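Local structure of 4-oxalocrotonate decarboxylase NahK (Pseudomonas putida, 5D2K) at residues R55-K58 and E59-N63; F90-D93 and Y94-V97; A221-L224 and A225-G228. The protein catalyses the metal-assisted decarboxylation of (3E)-2-oxohex-3-enedioate to 2-oxopent-4-enoate and carbon dioxide, a step in the breakdown of naphthalene. The protein carries 1 engineered substitution. All coordinates share one frame; numbering follows the deposited sequence.

Interaction 1: R55-K58 and E59-N63; sequences RRRK and EARGN. With EDO (1,2-ethanediol), chain E.
Arg55 and Glu59, one helical turn apart, join in a salt bridge in the conformer of Glu59 described, one of two: NE of Arg55 gives a nearly straight bond to OE2 of Glu59 (2.9 Å, 170°). The carboxylate oxygen lies in the guanidinium plane, yet the nitrogen reaches it from above the carboxylate plane, the two planes being 70° apart. With CG anti to the backbone N (chi1 -177°) and the chain extended to NE, Arg55 stands out from the helix, and the Glu59 chain reaches back to meet it. A water accepts from Arg55 NH2 and donates to Glu59 OE2, and a 1,2-ethanediol, probably from the crystallisation liquor, takes bonds from NH1 and NH2.

The Arg61 guanidinium folds back so that Arg57 O sits 3.7 Å above its plane, over its centre. Its NH2 shares a water with Lys58 NZ and Asn63 OD1; that oxygen also rests 3.3 Å from Lys58 CB. Glu23 answers the charges of Arg57, Lys58 and Arg61, and Lys58 also reaches Glu26 and Tyr94.

The helical bond from Glu59 N to Arg55 O sets the salt bridge, while a Schellman motif places Arg61 and Asn63: Asn63 N bonds to Lys58 O (3.0 Å), Gly62 N to Glu59 O. Gly62, at positive phi, suits C-prime because a side chain would jam against the preceding carbonyl. Glu23 and Glu26 probably balance the clustered cations; the water bridges Lys58 and Arg61 as a shared acceptor.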
loop_
_atom_site.group_PDB
_atom_site.type_symbol
_atom_site.label_atom_id
_atom_site.label_comp_id
_atom_site.label_asym_id
_atom_site.label_seq_id
_atom_site.Cartn_x
_atom_site.Cartn_y
_atom_site.Cartn_z
ATOM N N ARG A 55 -6.575 1.758 -12.424
ATOM C CA ARG A 55 -6.932 3.053 -11.840
ATOM C C ARG A 55 -7.935 3.816 -12.716
ATOM O O ARG A 55 -8.918 4.362 -12.200
ATOM C CB ARG A 55 -5.679 3.917 -11.601
ATOM C CG ARG A 55 -5.999 5.248 -10.929
ATOM C CD ARG A 55 -4.764 6.117 -10.720
ATOM N NE ARG A 55 -5.165 7.470 -10.325
ATOM C CZ ARG A 55 -4.428 8.275 -9.565
ATOM N NH1 ARG A 55 -3.248 7.875 -9.121
ATOM N NH2 ARG A 55 -4.880 9.484 -9.251
ATOM N N ARG A 56 -7.694 3.841 -14.033
ATOM C CA ARG A 56 -8.594 4.516 -14.955
ATOM C C ARG A 56 -9.997 3.883 -14.956
ATOM O O ARG A 56 -11.003 4.597 -14.961
ATOM C CB ARG A 56 -8.022 4.520 -16.379
ATOM C CG ARG A 56 -8.784 5.463 -17.312
ATOM C CD ARG A 56 -8.677 5.030 -18.778
ATOM N NE ARG A 56 -9.213 3.684 -18.968
ATOM C CZ ARG A 56 -10.508 3.390 -19.041
ATOM N NH1 ARG A 56 -11.425 4.348 -18.948
ATOM N NH2 ARG A 56 -10.889 2.131 -19.196
ATOM N N ARG A 57 -10.063 2.556 -14.931
ATOM C CA ARG A 57 -11.351 1.873 -14.867
ATOM C C ARG A 57 -12.134 2.318 -13.628
ATOM O O ARG A 57 -13.340 2.569 -13.692
ATOM C CB ARG A 57 -11.156 0.353 -14.855
ATOM C CG ARG A 57 -10.577 -0.211 -16.160
ATOM C CD ARG A 57 -10.303 -1.723 -16.048
ATOM N NE ARG A 57 -11.518 -2.514 -15.851
ATOM C CZ ARG A 57 -12.341 -2.882 -16.834
ATOM N NH1 ARG A 57 -12.081 -2.547 -18.096
ATOM N NH2 ARG A 57 -13.428 -3.593 -16.556
ATOM N N LYS A 58 -11.438 2.427 -12.500
ATOM C CA LYS A 58 -12.113 2.798 -11.268
ATOM C C LYS A 58 -12.553 4.257 -11.312
ATOM O O LYS A 58 -13.669 4.574 -10.900
ATOM C CB LYS A 58 -11.207 2.535 -10.052
ATOM C CG LYS A 58 -10.964 1.049 -9.823
ATOM C CD LYS A 58 -10.397 0.779 -8.430
ATOM C CE LYS A 58 -10.076 -0.692 -8.228
ATOM N NZ LYS A 58 -11.273 -1.586 -8.458
ATOM N N GLU A 59 -11.697 5.139 -11.819
ATOM C CA GLU A 59 -12.037 6.553 -11.963
ATOM C C GLU A 59 -13.241 6.748 -12.884
ATOM O O GLU A 59 -14.107 7.593 -12.627
ATOM C CB GLU A 59 -10.838 7.342 -12.502
ATOM C CG GLU A 59 -9.690 7.531 -11.505
ATOM C CD GLU A 59 -8.399 8.012 -12.167
ATOM O OE1 GLU A 59 -8.205 7.750 -13.376
ATOM O OE2 GLU A 59 -7.572 8.648 -11.472
ATOM N N ALA A 60 -13.270 5.968 -13.968
ATOM C CA ALA A 60 -14.321 6.096 -14.970
ATOM C C ALA A 60 -15.687 5.719 -14.428
ATOM O O ALA A 60 -16.710 6.219 -14.918
ATOM C CB ALA A 60 -13.997 5.240 -16.193
ATOM N N ARG A 61 -15.726 4.849 -13.422
ATOM C CA ARG A 61 -17.017 4.483 -12.845
ATOM C C ARG A 61 -17.332 5.294 -11.592
ATOM O O ARG A 61 -18.291 4.987 -10.874
ATOM C CB ARG A 61 -17.094 2.968 -12.568
ATOM C CG ARG A 61 -16.306 2.406 -11.382
ATOM C CD ARG A 61 -16.559 0.892 -11.214
ATOM N NE ARG A 61 -16.071 0.094 -12.346
ATOM C CZ ARG A 61 -14.879 -0.499 -12.391
ATOM N NH1 ARG A 61 -14.515 -1.193 -13.471
ATOM N NH2 ARG A 61 -14.030 -0.386 -11.374
ATOM N N GLY A 62 -16.537 6.336 -11.341
ATOM C CA GLY A 62 -16.866 7.298 -10.303
ATOM C C GLY A 62 -16.107 7.177 -8.990
ATOM O O GLY A 62 -16.337 7.973 -8.067
ATOM N N ASN A 63 -15.218 6.194 -8.880
ATOM C CA ASN A 63 -14.398 6.093 -7.669
ATOM C C ASN A 63 -13.432 7.268 -7.563
ATOM O O ASN A 63 -12.795 7.652 -8.552
ATOM C CB ASN A 63 -13.542 4.815 -7.624
ATOM C CG ASN A 63 -14.325 3.525 -7.727
ATOM O OD1 ASN A 63 -13.708 2.471 -7.882
ATOM N ND2 ASN A 63 -15.655 3.581 -7.635
HETATM C C1 EDO E . -3.103 10.776 -6.229
HETATM O O1 EDO E . -4.162 11.215 -7.086
HETATM C C2 EDO E . -1.786 10.891 -6.980
HETATM O O2 EDO E . -1.694 9.869 -7.979
HETATM O O HOH W 1 -7.637 10.627 -9.620
HETATM O O HOH W 2 -14.121 -0.100 -8.538
#

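Interaction 2: F90-D93 and Y94-V97; sequences FLAD and YFSV
Ala92 lays its methyl over the face of the Phe95 ring, a CH-pi contact with CB 4.0 Å from the ring centroid and 16° off its normal. The same face takes the backbone of the strand, Ala92 N standing over the rim of the ring. Leu91 adds CD2 against Phe95 CD2 at 4.0 Å. A side chain as small as alanine suits a place where the backbone and two rings come so close. Leu91, Ala92 and Phe95 are the tight, buried part, continued by Phe173 of strand 170-175 against Phe95; at its margin Tyr94, partly exposed, sets CE2 3.8 Å from Ala92 CB.

The other side is polar and more open. Ser96 sits at the surface, its OG between the backbone N and the carbonyl carbon (chi1 65°), which turns the hydroxyl back to give Asp93 O a bond of 2.7 Å, nearly along the C=O axis. Ser96 N grips the same oxygen from above the carbonyl plane (3.0 Å). Asp93 OD1 accepts a weak bond from Tyr94 N, and OD2 accepts from Lys64 N.

Phe95 N to Ala92 O (2.9 Å) and Ser96 N to Asp93 O form a short 3-10 turn that leads strand 87-92 into strand 96-97 within the FAA hydrolase fold.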
loop_
_atom_site.group_PDB
_atom_site.type_symbol
_atom_site.label_atom_id
_atom_site.label_comp_id
_atom_site.label_asym_id
_atom_site.label_seq_id
_atom_site.Cartn_x
_atom_site.Cartn_y
_atom_site.Cartn_z
ATOM N N PHE A 90 -2.160 2.396 -5.972
ATOM C CA PHE A 90 -3.097 3.461 -5.616
ATOM C C PHE A 90 -4.171 2.982 -4.643
ATOM O O PHE A 90 -4.408 1.775 -4.506
ATOM C CB PHE A 90 -3.764 4.032 -6.880
ATOM C CG PHE A 90 -4.698 3.060 -7.558
ATOM C CD1 PHE A 90 -6.025 2.951 -7.155
ATOM C CD2 PHE A 90 -4.240 2.233 -8.571
ATOM C CE1 PHE A 90 -6.881 2.037 -7.761
ATOM C CE2 PHE A 90 -5.080 1.327 -9.181
ATOM C CZ PHE A 90 -6.408 1.223 -8.774
ATOM N N LEU A 91 -4.826 3.937 -3.984
ATOM C CA LEU A 91 -5.895 3.648 -3.026
ATOM C C LEU A 91 -7.221 4.254 -3.493
ATOM O O LEU A 91 -7.327 5.475 -3.689
ATOM C CB LEU A 91 -5.524 4.192 -1.639
ATOM C CG LEU A 91 -4.185 3.703 -1.086
ATOM C CD1 LEU A 91 -3.845 4.475 0.185
ATOM C CD2 LEU A 91 -4.237 2.211 -0.787
ATOM N N ALA A 92 -8.227 3.407 -3.695
ATOM C CA ALA A 92 -9.564 3.883 -4.049
ATOM C C ALA A 92 -10.387 4.208 -2.805
ATOM O O ALA A 92 -10.149 3.644 -1.717
ATOM C CB ALA A 92 -10.284 2.849 -4.902
ATOM N N ASP A 93 -11.372 5.091 -2.953
ATOM C CA ASP A 93 -12.105 5.545 -1.776
ATOM C C ASP A 93 -12.793 4.407 -1.002
ATOM O O ASP A 93 -12.764 4.413 0.230
ATOM C CB ASP A 93 -13.112 6.667 -2.130
ATOM C CG ASP A 93 -14.014 6.369 -3.329
ATOM O OD1 ASP A 93 -14.169 5.214 -3.785
ATOM O OD2 ASP A 93 -14.625 7.362 -3.790
ATOM N N TYR A 94 -13.364 3.419 -1.691
ATOM C CA TYR A 94 -14.082 2.355 -0.977
ATOM C C TYR A 94 -13.127 1.404 -0.240
ATOM O O TYR A 94 -13.582 0.527 0.504
ATOM C CB TYR A 94 -14.995 1.563 -1.927
ATOM C CG TYR A 94 -14.254 0.762 -2.979
ATOM C CD1 TYR A 94 -13.858 -0.543 -2.731
ATOM C CD2 TYR A 94 -13.969 1.310 -4.217
ATOM C CE1 TYR A 94 -13.176 -1.280 -3.697
ATOM C CE2 TYR A 94 -13.284 0.587 -5.185
ATOM C CZ TYR A 94 -12.894 -0.713 -4.912
ATOM O OH TYR A 94 -12.224 -1.454 -5.869
ATOM N N PHE A 95 -11.812 1.578 -0.432
ATOM C CA PHE A 95 -10.821 0.845 0.379
ATOM C C PHE A 95 -10.858 1.288 1.839
ATOM O O PHE A 95 -10.401 0.553 2.724
ATOM C CB PHE A 95 -9.374 1.063 -0.113
ATOM C CG PHE A 95 -9.031 0.453 -1.460
ATOM C CD1 PHE A 95 -9.979 -0.173 -2.268
ATOM C CD2 PHE A 95 -7.711 0.510 -1.902
ATOM C CE1 PHE A 95 -9.605 -0.722 -3.502
ATOM C CE2 PHE A 95 -7.338 -0.023 -3.137
ATOM C CZ PHE A 95 -8.283 -0.638 -3.934
ATOM N N SER A 96 -11.345 2.507 2.098
ATOM C CA SER A 96 -11.222 3.112 3.426
ATOM C C SER A 96 -12.145 2.479 4.475
ATOM O O SER A 96 -13.307 2.173 4.199
ATOM C CB SER A 96 -11.488 4.621 3.330
ATOM O OG SER A 96 -12.831 4.880 2.933
ATOM N N VAL A 97 -11.598 2.305 5.678
ATOM C CA VAL A 97 -12.294 1.737 6.835
ATOM C C VAL A 97 -12.062 2.678 8.019
ATOM O O VAL A 97 -10.943 3.142 8.228
ATOM C CB VAL A 97 -11.754 0.315 7.166
ATOM C CG1 VAL A 97 -12.456 -0.307 8.379
ATOM C CG2 VAL A 97 -11.862 -0.602 5.947
#

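Interaction 3: A221-L224 and A225-G228; sequences ANLL and AERG. With EDO (1,2-ethanediol), chain H.
The backbone leaves its helix in steps, Ala225 N still bonding four residues back to Ala221 O (3.0 Å), whereas Glu226 N and Arg227 N turn to acceptors three residues back, Leu223 O (3.2 Å) and Leu224 O (3.0 Å), each from above the carbonyl plane. Leu223 and Glu226 carry the side-chain contact, the two chains running alongside each other in one direction, with Leu223 CD2 3.6 Å from Glu226 OE2. Glu226 has CG anti to the carbonyl carbon (chi1 -62°) and is extended beyond it, which takes the carboxylate alongside the leucine. There OE2 accepts from a water that also makes a weak bond to Asn222 O. A 1,2-ethanediol, probably from the crystallisation liquor, bridges the pair by giving O1 to Leu223 O (2.7 Å) and O2 to Glu226 OE1, the latter bond unusually short and uncertain in detail; it bonds to Tyr88 OH as well.

Arg227 brings its aliphatic part to this diol, CD lying 3.2 Å from O1, and sends the guanidinium on to a salt bridge with Asp49 of helix 44-60. Leu224 is buried against Trp52, Leu68 and Tyr88, a place fit for a branched apolar chain, while the small Ala225 sets its CB 3.5 Å from Ala221 O. The Asn222 amide turns to another part of the chain, OD1 accepting from Cys130 N.

A type I turn from Ala225 to Gly228 overlaps the last residue of the helix, and Gly228 adopts the positive phi that glycine accepts readily. Its N bonds to Ala225 O, and Glu229 N to Leu224 O, the pair of bonds that defines a Schellman motif at the C-terminal end of helix 213-225.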
loop_
_atom_site.group_PDB
_atom_site.type_symbol
_atom_site.label_atom_id
_atom_site.label_comp_id
_atom_site.label_asym_id
_atom_site.label_seq_id
_atom_site.Cartn_x
_atom_site.Cartn_y
_atom_site.Cartn_z
ATOM N N ALA A 221 8.107 9.697 -5.217
ATOM C CA ALA A 221 8.204 10.790 -6.178
ATOM C C ALA A 221 9.098 10.385 -7.344
ATOM O O ALA A 221 8.775 10.640 -8.514
ATOM C CB ALA A 221 8.731 12.076 -5.504
ATOM N N ASN A 222 10.208 9.735 -7.023
ATOM C CA ASN A 222 11.152 9.332 -8.062
ATOM C C ASN A 222 10.584 8.242 -8.973
ATOM O O ASN A 222 10.763 8.298 -10.192
ATOM C CB ASN A 222 12.470 8.905 -7.417
ATOM C CG ASN A 222 13.198 10.090 -6.795
ATOM O OD1 ASN A 222 13.035 11.221 -7.254
ATOM N ND2 ASN A 222 13.973 9.842 -5.742
ATOM N N LEU A 223 9.857 7.287 -8.396
ATOM C CA LEU A 223 9.225 6.240 -9.203
ATOM C C LEU A 223 8.165 6.825 -10.138
ATOM O O LEU A 223 8.067 6.445 -11.317
ATOM C CB LEU A 223 8.606 5.166 -8.300
ATOM C CG LEU A 223 9.612 4.286 -7.555
ATOM C CD1 LEU A 223 8.929 3.418 -6.506
ATOM C CD2 LEU A 223 10.363 3.420 -8.565
ATOM N N LEU A 224 7.367 7.753 -9.618
ATOM C CA LEU A 224 6.306 8.361 -10.407
ATOM C C LEU A 224 6.895 9.166 -11.558
ATOM O O LEU A 224 6.329 9.182 -12.646
ATOM C CB LEU A 224 5.411 9.247 -9.528
ATOM C CG LEU A 224 4.463 8.511 -8.580
ATOM C CD1 LEU A 224 3.876 9.507 -7.584
ATOM C CD2 LEU A 224 3.341 7.824 -9.350
ATOM N N ALA A 225 8.046 9.797 -11.322
ATOM C CA ALA A 225 8.679 10.630 -12.344
ATOM C C ALA A 225 9.076 9.830 -13.585
ATOM O O ALA A 225 9.164 10.389 -14.688
ATOM C CB ALA A 225 9.900 11.339 -11.760
ATOM N N GLU A 226 9.308 8.533 -13.416
ATOM C CA GLU A 226 9.644 7.670 -14.551
ATOM C C GLU A 226 8.529 7.656 -15.595
ATOM O O GLU A 226 8.774 7.389 -16.770
ATOM C CB GLU A 226 9.922 6.244 -14.084
ATOM C CG GLU A 226 11.103 6.107 -13.131
ATOM C CD GLU A 226 11.299 4.673 -12.666
ATOM O OE1 GLU A 226 10.744 3.761 -13.312
ATOM O OE2 GLU A 226 12.000 4.453 -11.655
ATOM N N ARG A 227 7.304 7.926 -15.158
ATOM C CA ARG A 227 6.155 7.993 -16.047
ATOM C C ARG A 227 5.647 9.420 -16.263
ATOM O O ARG A 227 4.547 9.616 -16.762
ATOM C CB ARG A 227 5.015 7.116 -15.500
ATOM C CG ARG A 227 5.404 5.649 -15.353
ATOM C CD ARG A 227 4.262 4.816 -14.743
ATOM N NE ARG A 227 3.072 4.787 -15.585
ATOM C CZ ARG A 227 2.863 3.880 -16.539
ATOM N NH1 ARG A 227 3.771 2.941 -16.772
ATOM N NH2 ARG A 227 1.746 3.917 -17.254
ATOM N N GLY A 228 6.444 10.414 -15.879
ATOM C CA GLY A 228 6.039 11.800 -16.007
ATOM C C GLY A 228 4.982 12.240 -15.001
ATOM O O GLY A 228 4.323 13.259 -15.184
HETATM C C1 EDO H . 7.037 3.443 -12.716
HETATM O O1 EDO H . 6.358 4.646 -12.293
HETATM C C2 EDO H . 8.128 3.047 -11.723
HETATM O O2 EDO H . 9.046 2.131 -12.347
HETATM O O HOH W 3 13.437 6.148 -9.898
#

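Overall arrangement
All three contacts are local and follow in series along the chain, none enclosing or crossing another. Interaction 1 ends helix 44-60 and turns the chain toward strand 65-71. Interaction 2 then makes the bend between strands 87-92 and 96-97, and the two meet directly: Lys58 NZ probably bonds to Tyr94 OH, and Phe90 packs on Arg55 and Lys58, tying the helix end to strand 87-92. Interaction 3 comes much later, closing helix 213-225, and touches neither; its centre lies about 21 Å from that of interaction 1. Even so, Leu224 and Arg227 reach helix 44-60 and strand 87-92, the elements on which the first two contacts lie.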